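Long-range contacts in putative neuraminyllactose-binding hemagglutinin homolog (PDB 3BGH), which is of unestablished function but is probably an outer-membrane lipoprotein adhesin of Helicobacter pylori that may bind neuraminyllactose: residues S36-L41 with S78-K83; A96-R101 with L134-P139. All coordinates share one frame; numbering follows the deposited sequence.

Interaction 1: residues S36-L41 with S78-K83; sequences SHLVVL and SVSQFK
Two neighbouring parallel strands, 38-41 and 78-82, pair here at one edge of the mixed sheet, closing the beta-alpha-beta crossover whose connecting helix is 54-73. Their axes approach to 4.8 Å and diverge by 22°, a modest twist. Five backbone hydrogen bonds join them in the alternating pattern of parallel strands: the residues of 36-41 at odd positions do the bonding, His37 through O, Leu41 and Val39 through both N and O. Ser78 O and Ser80 O each accept a bond nearly along the carbonyl axis, the shortest being Leu41 N to Ser80 O at 2.8 Å. The final bond, from Phe82 N to Leu41 O, is 3.2 Å long. Between these bonds the CA-H groups of Leu38 and Val40 also lean on the serine carbonyls, Leu38 CA standing 3.4 Å from Ser78 O.

Leu38, Val40, Ser78 and Ser80 share one face. Leu38 CG is anti to the backbone N (chi1 164°), and chi2, 71°, turns CD1 toward the serines of the partner strand. Leu38 CD1 lies 3.7 Å from Ser78 CB and 3.1 Å from Ser80 OG, a tight methyl-oxygen approach. Further along, Val40 CG1, also anti to its N, meets Phe82 at the ring edge, near the ring plane, 3.8 Å from CD2. The two side chains cross obliquely. On the other face Leu41 CB sits loosely against Val79 CG1.

That second face turns to helix 54-73: Leu41 and Val79 pack on Ser69, and Gln81 NE2 is hydrogen-bonded to Ser69 OG. Over the Leu38 face lie helix 90-95, with Lys95 and Ile92, and the loop residues Ile88 and Pro89. Strand 78-82 is outermost in the chain's sheet, whereas strand 38-48 is bonded on its far side to strand 98-114.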
ATOM      1  N   SER A  36     -34.198   6.972 -12.360  1.00 76.09           N
ATOM      2  CA  SER A  36     -34.137   6.762 -13.806  1.00 76.00           C
ATOM      3  C   SER A  36     -32.730   6.661 -14.418  1.00 75.19           C
ATOM      4  O   SER A  36     -32.580   6.278 -15.581  1.00 74.66           O
ATOM      5  CB  SER A  36     -35.004   7.797 -14.566  1.00 76.68           C
ATOM      6  OG  SER A  36     -36.267   8.013 -13.925  1.00 77.03           O
ATOM      7  N   HIS A  37     -31.702   6.995 -13.643  1.00 74.38           N
ATOM      8  CA  HIS A  37     -30.320   6.853 -14.115  1.00 73.37           C
ATOM      9  C   HIS A  37     -29.809   5.412 -13.977  1.00 72.67           C
ATOM     10  O   HIS A  37     -30.098   4.746 -12.973  1.00 73.10           O
ATOM     11  CB  HIS A  37     -29.435   7.809 -13.348  1.00 73.35           C
ATOM     12  CG  HIS A  37     -29.919   9.224 -13.375  1.00 73.64           C
ATOM     13  ND1 HIS A  37     -30.496   9.833 -12.280  1.00 74.17           N
ATOM     14  CD2 HIS A  37     -29.912  10.151 -14.362  1.00 71.84           C
ATOM     15  CE1 HIS A  37     -30.805  11.080 -12.589  1.00 73.61           C
ATOM     16  NE2 HIS A  37     -30.464  11.296 -13.847  1.00 71.56           N
ATOM     17  N   LEU A  38     -29.090   4.920 -14.992  1.00 71.50           N
ATOM     18  CA  LEU A  38     -28.431   3.589 -14.945  1.00 70.59           C
ATOM     19  C   LEU A  38     -26.898   3.707 -14.720  1.00 69.89           C
ATOM     20  O   LEU A  38     -26.223   4.425 -15.471  1.00 70.04           O
ATOM     21  CB  LEU A  38     -28.689   2.804 -16.243  1.00 70.00           C
ATOM     22  CG  LEU A  38     -27.783   1.590 -16.527  1.00 70.13           C
ATOM     23  CD1 LEU A  38     -28.064   0.410 -15.608  1.00 70.84           C
ATOM     24  CD2 LEU A  38     -27.863   1.126 -17.975  1.00 70.49           C
ATOM     25  N   VAL A  39     -26.352   3.002 -13.720  1.00 68.75           N
ATOM     26  CA  VAL A  39     -24.878   2.938 -13.537  1.00 67.33           C
ATOM     27  C   VAL A  39     -24.316   1.535 -13.763  1.00 66.51           C
ATOM     28  O   VAL A  39     -24.873   0.553 -13.285  1.00 67.04           O
ATOM     29  CB  VAL A  39     -24.387   3.476 -12.155  1.00 67.12           C
ATOM     30  CG1 VAL A  39     -25.165   4.702 -11.721  1.00 65.77           C
ATOM     31  CG2 VAL A  39     -24.467   2.424 -11.104  1.00 66.68           C
ATOM     32  N   VAL A  40     -23.221   1.450 -14.495  1.00 65.30           N
ATOM     33  CA  VAL A  40     -22.529   0.189 -14.687  1.00 64.11           C
ATOM     34  C   VAL A  40     -21.519  -0.029 -13.553  1.00 63.60           C
ATOM     35  O   VAL A  40     -20.691   0.833 -13.271  1.00 62.79           O
ATOM     36  CB  VAL A  40     -21.800   0.171 -16.030  1.00 64.03           C
ATOM     37  CG1 VAL A  40     -21.036  -1.119 -16.207  1.00 64.36           C
ATOM     38  CG2 VAL A  40     -22.768   0.320 -17.139  1.00 64.54           C
ATOM     39  N   LEU A  41     -21.601  -1.186 -12.899  1.00 62.86           N
ATOM     40  CA  LEU A  41     -20.688  -1.517 -11.819  1.00 62.10           C
ATOM     41  C   LEU A  41     -19.823  -2.679 -12.243  1.00 61.61           C
ATOM     42  O   LEU A  41     -20.343  -3.726 -12.589  1.00 61.83           O
ATOM     43  CB  LEU A  41     -21.480  -1.883 -10.578  1.00 62.69           C
ATOM     44  CG  LEU A  41     -20.757  -1.670  -9.260  1.00 62.50           C
ATOM     45  CD1 LEU A  41     -20.664  -0.180  -9.030  1.00 62.90           C
ATOM     46  CD2 LEU A  41     -21.496  -2.352  -8.126  1.00 60.01           C
ATOM     47  N   SER A  78     -30.793   2.148 -11.629  1.00 67.75           N
ATOM     48  CA  SER A  78     -30.708   0.801 -12.185  1.00 69.46           C
ATOM     49  C   SER A  78     -29.224   0.474 -12.140  1.00 69.73           C
ATOM     50  O   SER A  78     -28.391   1.353 -12.349  1.00 69.94           O
ATOM     51  CB  SER A  78     -31.206   0.729 -13.635  1.00 69.37           C
ATOM     52  OG  SER A  78     -32.180   1.731 -13.900  1.00 72.08           O
ATOM     53  N   VAL A  79     -28.903  -0.786 -11.885  1.00 69.94           N
ATOM     54  CA  VAL A  79     -27.526  -1.202 -11.760  1.00 69.96           C
ATOM     55  C   VAL A  79     -27.270  -2.420 -12.649  1.00 70.50           C
ATOM     56  O   VAL A  79     -27.947  -3.436 -12.518  1.00 70.34           O
ATOM     57  CB  VAL A  79     -27.191  -1.543 -10.300  1.00 69.26           C
ATOM     58  CG1 VAL A  79     -25.731  -1.840 -10.162  1.00 69.66           C
ATOM     59  CG2 VAL A  79     -27.573  -0.409  -9.390  1.00 69.97           C
ATOM     60  N   SER A  80     -26.292  -2.302 -13.543  1.00 71.01           N
ATOM     61  CA  SER A  80     -25.848  -3.404 -14.373  1.00 71.57           C
ATOM     62  C   SER A  80     -24.426  -3.814 -13.974  1.00 71.66           C
ATOM     63  O   SER A  80     -23.528  -2.975 -13.862  1.00 71.59           O
ATOM     64  CB  SER A  80     -25.894  -3.024 -15.847  1.00 71.60           C
ATOM     65  OG  SER A  80     -27.176  -2.526 -16.199  1.00 73.89           O
ATOM     66  N   GLN A  81     -24.259  -5.116 -13.776  1.00 71.60           N
ATOM     67  CA  GLN A  81     -23.068  -5.715 -13.225  1.00 71.60           C
ATOM     68  C   GLN A  81     -22.306  -6.469 -14.310  1.00 72.69           C
ATOM     69  O   GLN A  81     -22.900  -7.198 -15.087  1.00 73.00           O
ATOM     70  CB  GLN A  81     -23.450  -6.717 -12.134  1.00 71.13           C
ATOM     71  CG  GLN A  81     -24.191  -6.183 -10.945  1.00 68.95           C
ATOM     72  CD  GLN A  81     -24.465  -7.287  -9.938  1.00 69.44           C
ATOM     73  OE1 GLN A  81     -24.413  -8.479 -10.274  1.00 71.30           O
ATOM     74  NE2 GLN A  81     -24.738  -6.910  -8.702  1.00 63.33           N
ATOM     75  N   PHE A  82     -20.992  -6.297 -14.355  1.00 73.94           N
ATOM     76  CA  PHE A  82     -20.145  -7.046 -15.283  1.00 75.47           C
ATOM     77  C   PHE A  82     -18.840  -7.346 -14.572  1.00 76.79           C
ATOM     78  O   PHE A  82     -18.570  -6.751 -13.529  1.00 76.85           O
ATOM     79  CB  PHE A  82     -19.910  -6.239 -16.569  1.00 75.08           C
ATOM     80  CG  PHE A  82     -21.173  -5.968 -17.351  1.00 75.36           C
ATOM     81  CD1 PHE A  82     -21.721  -6.949 -18.182  1.00 75.89           C
ATOM     82  CD2 PHE A  82     -21.829  -4.736 -17.242  1.00 75.39           C
ATOM     83  CE1 PHE A  82     -22.895  -6.710 -18.902  1.00 75.48           C
ATOM     84  CE2 PHE A  82     -22.998  -4.481 -17.952  1.00 74.57           C
ATOM     85  CZ  PHE A  82     -23.532  -5.472 -18.787  1.00 75.22           C
ATOM     86  N   LYS A  83     -18.039  -8.268 -15.098  1.00 78.54           N
ATOM     87  CA  LYS A  83     -16.758  -8.573 -14.461  1.00 80.87           C
ATOM     88  C   LYS A  83     -15.552  -7.840 -15.058  1.00 81.47           C
ATOM     89  O   LYS A  83     -14.522  -7.717 -14.398  1.00 81.58           O
ATOM     90  CB  LYS A  83     -16.503 -10.081 -14.368  1.00 81.13           C
ATOM     91  CG  LYS A  83     -17.094 -10.683 -13.096  1.00 82.47           C
ATOM     92  CD  LYS A  83     -16.941 -12.216 -13.014  1.00 82.52           C
ATOM     93  CE  LYS A  83     -17.816 -12.771 -11.859  1.00 83.49           C
ATOM     94  NZ  LYS A  83     -17.626 -14.244 -11.632  1.00 84.36           N
TER

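Interaction 2: residues A96-R101 with L134-P139; sequences ALLVLR and LNFVEP
Leu100 and Phe136 both hold CG anti to the carbonyl carbon (chi1 -69° and -65°), so their side chains run side by side, pointing the same way. Leu100 CD2 thereby comes over one face of the Phe136 ring, 3.9 Å from the ring centroid and 14° off the normal, a CH-pi contact. Leu98, with CG anti to its N, sends CD1 obliquely to Phe136 CB at 3.8 Å. On the other face of the sheet, away from Leu100 and Phe136, Val99 and Val137 stand in register, and Val99 CG2 slides past the Pro139 ring, 3.7 Å from CG.

These strands form the open end of a long antiparallel hairpin, 98-114 with 123-137. Val99 and Val137 exchange two hydrogen bonds, both with the donor in the carbonyl plane. At the Arg101-Asn135 pair, Asn135 N reaches Arg101 O at 2.8 Å from above the carbonyl plane, while the return bond from Arg101 N is weak. The buried amide of Asn135 is bonded to Ser147 through OD1 and to Asp111 O of the second subunit through ND2. Backbone bonds thus fix the register, apolar side chains pack both faces, and Asn135 ties the hairpin to strand 144-161 and the second subunit.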
ATOM      1  N   ALA A  96     -26.123   4.192 -20.199  1.00 76.20           N
ATOM      2  CA  ALA A  96     -25.629   4.360 -18.821  1.00 74.11           C
ATOM      3  C   ALA A  96     -25.227   5.796 -18.526  1.00 72.55           C
ATOM      4  O   ALA A  96     -24.774   6.504 -19.416  1.00 72.93           O
ATOM      5  CB  ALA A  96     -24.463   3.436 -18.577  1.00 74.19           C
ATOM      6  N   LEU A  97     -25.423   6.230 -17.288  1.00 70.32           N
ATOM      7  CA  LEU A  97     -24.886   7.503 -16.845  1.00 68.60           C
ATOM      8  C   LEU A  97     -23.372   7.416 -16.622  1.00 68.31           C
ATOM      9  O   LEU A  97     -22.634   8.303 -17.007  1.00 67.96           O
ATOM     10  CB  LEU A  97     -25.546   7.936 -15.538  1.00 68.67           C
ATOM     11  CG  LEU A  97     -24.912   9.186 -14.909  1.00 68.39           C
ATOM     12  CD1 LEU A  97     -25.239  10.413 -15.751  1.00 66.44           C
ATOM     13  CD2 LEU A  97     -25.302   9.374 -13.431  1.00 67.16           C
ATOM     14  N   LEU A  98     -22.928   6.306 -16.038  1.00 67.51           N
ATOM     15  CA  LEU A  98     -21.667   6.236 -15.346  1.00 66.98           C
ATOM     16  C   LEU A  98     -21.229   4.784 -15.344  1.00 66.14           C
ATOM     17  O   LEU A  98     -22.066   3.877 -15.312  1.00 65.73           O
ATOM     18  CB  LEU A  98     -21.922   6.715 -13.913  1.00 66.41           C
ATOM     19  CG  LEU A  98     -20.897   6.841 -12.808  1.00 67.76           C
ATOM     20  CD1 LEU A  98     -19.542   7.282 -13.318  1.00 71.00           C
ATOM     21  CD2 LEU A  98     -21.410   7.859 -11.805  1.00 67.83           C
ATOM     22  N   VAL A  99     -19.917   4.573 -15.425  1.00 65.30           N
ATOM     23  CA  VAL A  99     -19.318   3.276 -15.135  1.00 64.07           C
ATOM     24  C   VAL A  99     -18.419   3.469 -13.930  1.00 63.20           C
ATOM     25  O   VAL A  99     -17.538   4.303 -13.961  1.00 63.88           O
ATOM     26  CB  VAL A  99     -18.454   2.776 -16.271  1.00 64.18           C
ATOM     27  CG1 VAL A  99     -17.978   1.353 -15.974  1.00 64.56           C
ATOM     28  CG2 VAL A  99     -19.213   2.814 -17.564  1.00 64.06           C
ATOM     29  N   LEU A 100     -18.671   2.717 -12.869  1.00 62.00           N
ATOM     30  CA  LEU A 100     -17.860   2.723 -11.687  1.00 60.53           C
ATOM     31  C   LEU A 100     -16.973   1.491 -11.710  1.00 60.63           C
ATOM     32  O   LEU A 100     -17.393   0.403 -12.095  1.00 59.48           O
ATOM     33  CB  LEU A 100     -18.736   2.727 -10.453  1.00 60.81           C
ATOM     34  CG  LEU A 100     -19.564   3.969 -10.119  1.00 60.16           C
ATOM     35  CD1 LEU A 100     -20.338   3.678  -8.856  1.00 60.16           C
ATOM     36  CD2 LEU A 100     -18.660   5.172  -9.895  1.00 60.67           C
ATOM     37  N   ARG A 101     -15.736   1.682 -11.273  1.00 60.92           N
ATOM     38  CA  ARG A 101     -14.637   0.775 -11.574  1.00 61.98           C
ATOM     39  C   ARG A 101     -13.518   0.958 -10.509  1.00 61.58           C
ATOM     40  O   ARG A 101     -12.784   1.948 -10.525  1.00 61.88           O
ATOM     41  CB  ARG A 101     -14.164   1.063 -13.021  1.00 62.46           C
ATOM     42  CG  ARG A 101     -12.812   0.592 -13.370  1.00 64.92           C
ATOM     43  CD  ARG A 101     -12.685   0.353 -14.859  1.00 70.41           C
ATOM     44  NE  ARG A 101     -11.845  -0.828 -15.085  1.00 73.53           N
ATOM     45  CZ  ARG A 101     -11.270  -1.147 -16.243  1.00 76.26           C
ATOM     46  NH1 ARG A 101     -11.411  -0.367 -17.310  1.00 76.93           N
ATOM     47  NH2 ARG A 101     -10.541  -2.256 -16.332  1.00 77.54           N
ATOM     48  N   LEU A 134     -11.612   4.354  -6.553  1.00 50.87           N
ATOM     49  CA  LEU A 134     -12.833   4.306  -7.339  1.00 50.39           C
ATOM     50  C   LEU A 134     -12.772   5.243  -8.566  1.00 50.60           C
ATOM     51  O   LEU A 134     -12.741   6.454  -8.402  1.00 49.60           O
ATOM     52  CB  LEU A 134     -14.011   4.656  -6.449  1.00 50.10           C
ATOM     53  CG  LEU A 134     -15.412   4.552  -7.062  1.00 50.97           C
ATOM     54  CD1 LEU A 134     -15.641   3.166  -7.620  1.00 53.30           C
ATOM     55  CD2 LEU A 134     -16.422   4.839  -5.994  1.00 50.92           C
ATOM     56  N   ASN A 135     -12.786   4.675  -9.786  1.00 50.81           N
ATOM     57  CA  ASN A 135     -12.831   5.493 -11.020  1.00 51.35           C
ATOM     58  C   ASN A 135     -14.238   5.754 -11.567  1.00 52.19           C
ATOM     59  O   ASN A 135     -15.059   4.845 -11.665  1.00 53.35           O
ATOM     60  CB  ASN A 135     -11.891   4.944 -12.122  1.00 50.32           C
ATOM     61  CG  ASN A 135     -10.473   5.552 -12.053  1.00 50.24           C
ATOM     62  OD1 ASN A 135     -10.191   6.391 -11.208  1.00 49.82           O
ATOM     63  ND2 ASN A 135      -9.599   5.155 -12.972  1.00 50.42           N
ATOM     64  N   PHE A 136     -14.516   7.005 -11.908  1.00 52.64           N
ATOM     65  CA  PHE A 136     -15.776   7.385 -12.526  1.00 53.22           C
ATOM     66  C   PHE A 136     -15.528   7.551 -14.016  1.00 54.47           C
ATOM     67  O   PHE A 136     -14.764   8.414 -14.433  1.00 54.78           O
ATOM     68  CB  PHE A 136     -16.329   8.703 -11.933  1.00 52.22           C
ATOM     69  CG  PHE A 136     -16.709   8.626 -10.480  1.00 50.03           C
ATOM     70  CD1 PHE A 136     -18.011   8.877 -10.086  1.00 47.67           C
ATOM     71  CD2 PHE A 136     -15.762   8.353  -9.498  1.00 47.62           C
ATOM     72  CE1 PHE A 136     -18.362   8.845  -8.729  1.00 48.17           C
ATOM     73  CE2 PHE A 136     -16.122   8.299  -8.130  1.00 46.53           C
ATOM     74  CZ  PHE A 136     -17.408   8.531  -7.754  1.00 46.99           C
ATOM     75  N   VAL A 137     -16.176   6.717 -14.817  1.00 56.70           N
ATOM     76  CA  VAL A 137     -15.881   6.625 -16.238  1.00 58.60           C
ATOM     77  C   VAL A 137     -17.107   6.925 -17.104  1.00 60.43           C
ATOM     78  O   VAL A 137     -18.210   6.411 -16.863  1.00 60.10           O
ATOM     79  CB  VAL A 137     -15.304   5.233 -16.608  1.00 59.06           C
ATOM     80  CG1 VAL A 137     -14.900   5.188 -18.074  1.00 59.46           C
ATOM     81  CG2 VAL A 137     -14.111   4.862 -15.728  1.00 57.69           C
ATOM     82  N   GLU A 138     -16.891   7.777 -18.105  1.00 63.06           N
ATOM     83  CA  GLU A 138     -17.876   8.062 -19.149  1.00 66.07           C
ATOM     84  C   GLU A 138     -17.945   6.880 -20.131  1.00 66.72           C
ATOM     85  O   GLU A 138     -16.958   6.526 -20.758  1.00 67.03           O
ATOM     86  CB  GLU A 138     -17.623   9.441 -19.788  1.00 66.06           C
ATOM     87  CG  GLU A 138     -17.626   9.535 -21.313  1.00 70.94           C
ATOM     88  CD  GLU A 138     -18.934   9.087 -21.982  1.00 75.74           C
ATOM     89  OE1 GLU A 138     -20.024   9.370 -21.439  1.00 77.03           O
ATOM     90  OE2 GLU A 138     -18.849   8.453 -23.064  1.00 78.12           O
ATOM     91  N   PRO A 139     -19.105   6.209 -20.175  1.00 68.01           N
ATOM     92  CA  PRO A 139     -19.290   4.878 -20.791  1.00 69.10           C
ATOM     93  C   PRO A 139     -18.943   4.736 -22.272  1.00 70.40           C
ATOM     94  O   PRO A 139     -18.385   3.702 -22.681  1.00 70.79           O
ATOM     95  CB  PRO A 139     -20.775   4.583 -20.551  1.00 68.98           C
ATOM     96  CG  PRO A 139     -21.136   5.436 -19.345  1.00 68.96           C
ATOM     97  CD  PRO A 139     -20.338   6.697 -19.533  1.00 67.75           C
TER

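Both contacts belong to one sheet, and their centres lie about 9 Å apart. Strands 38-48 and 98-114 are neighbours in it, so interaction 1 and interaction 2 follow one another across the order 78-82, 38-48, 98-114, 123-137. Probable hydrogen bonds join them directly, from Leu97 N to Leu38 O at 2.7 Å and from Leu100 N to Val40 O at 2.8 Å. Side chains add to the seam, Leu41 CD1 packing 3.8 Å from Leu100 CB. Parallel pairing from the crossover thus passes into antiparallel pairing of the hairpin at strand 98-114. Both contacts are structural pairings within the sheet.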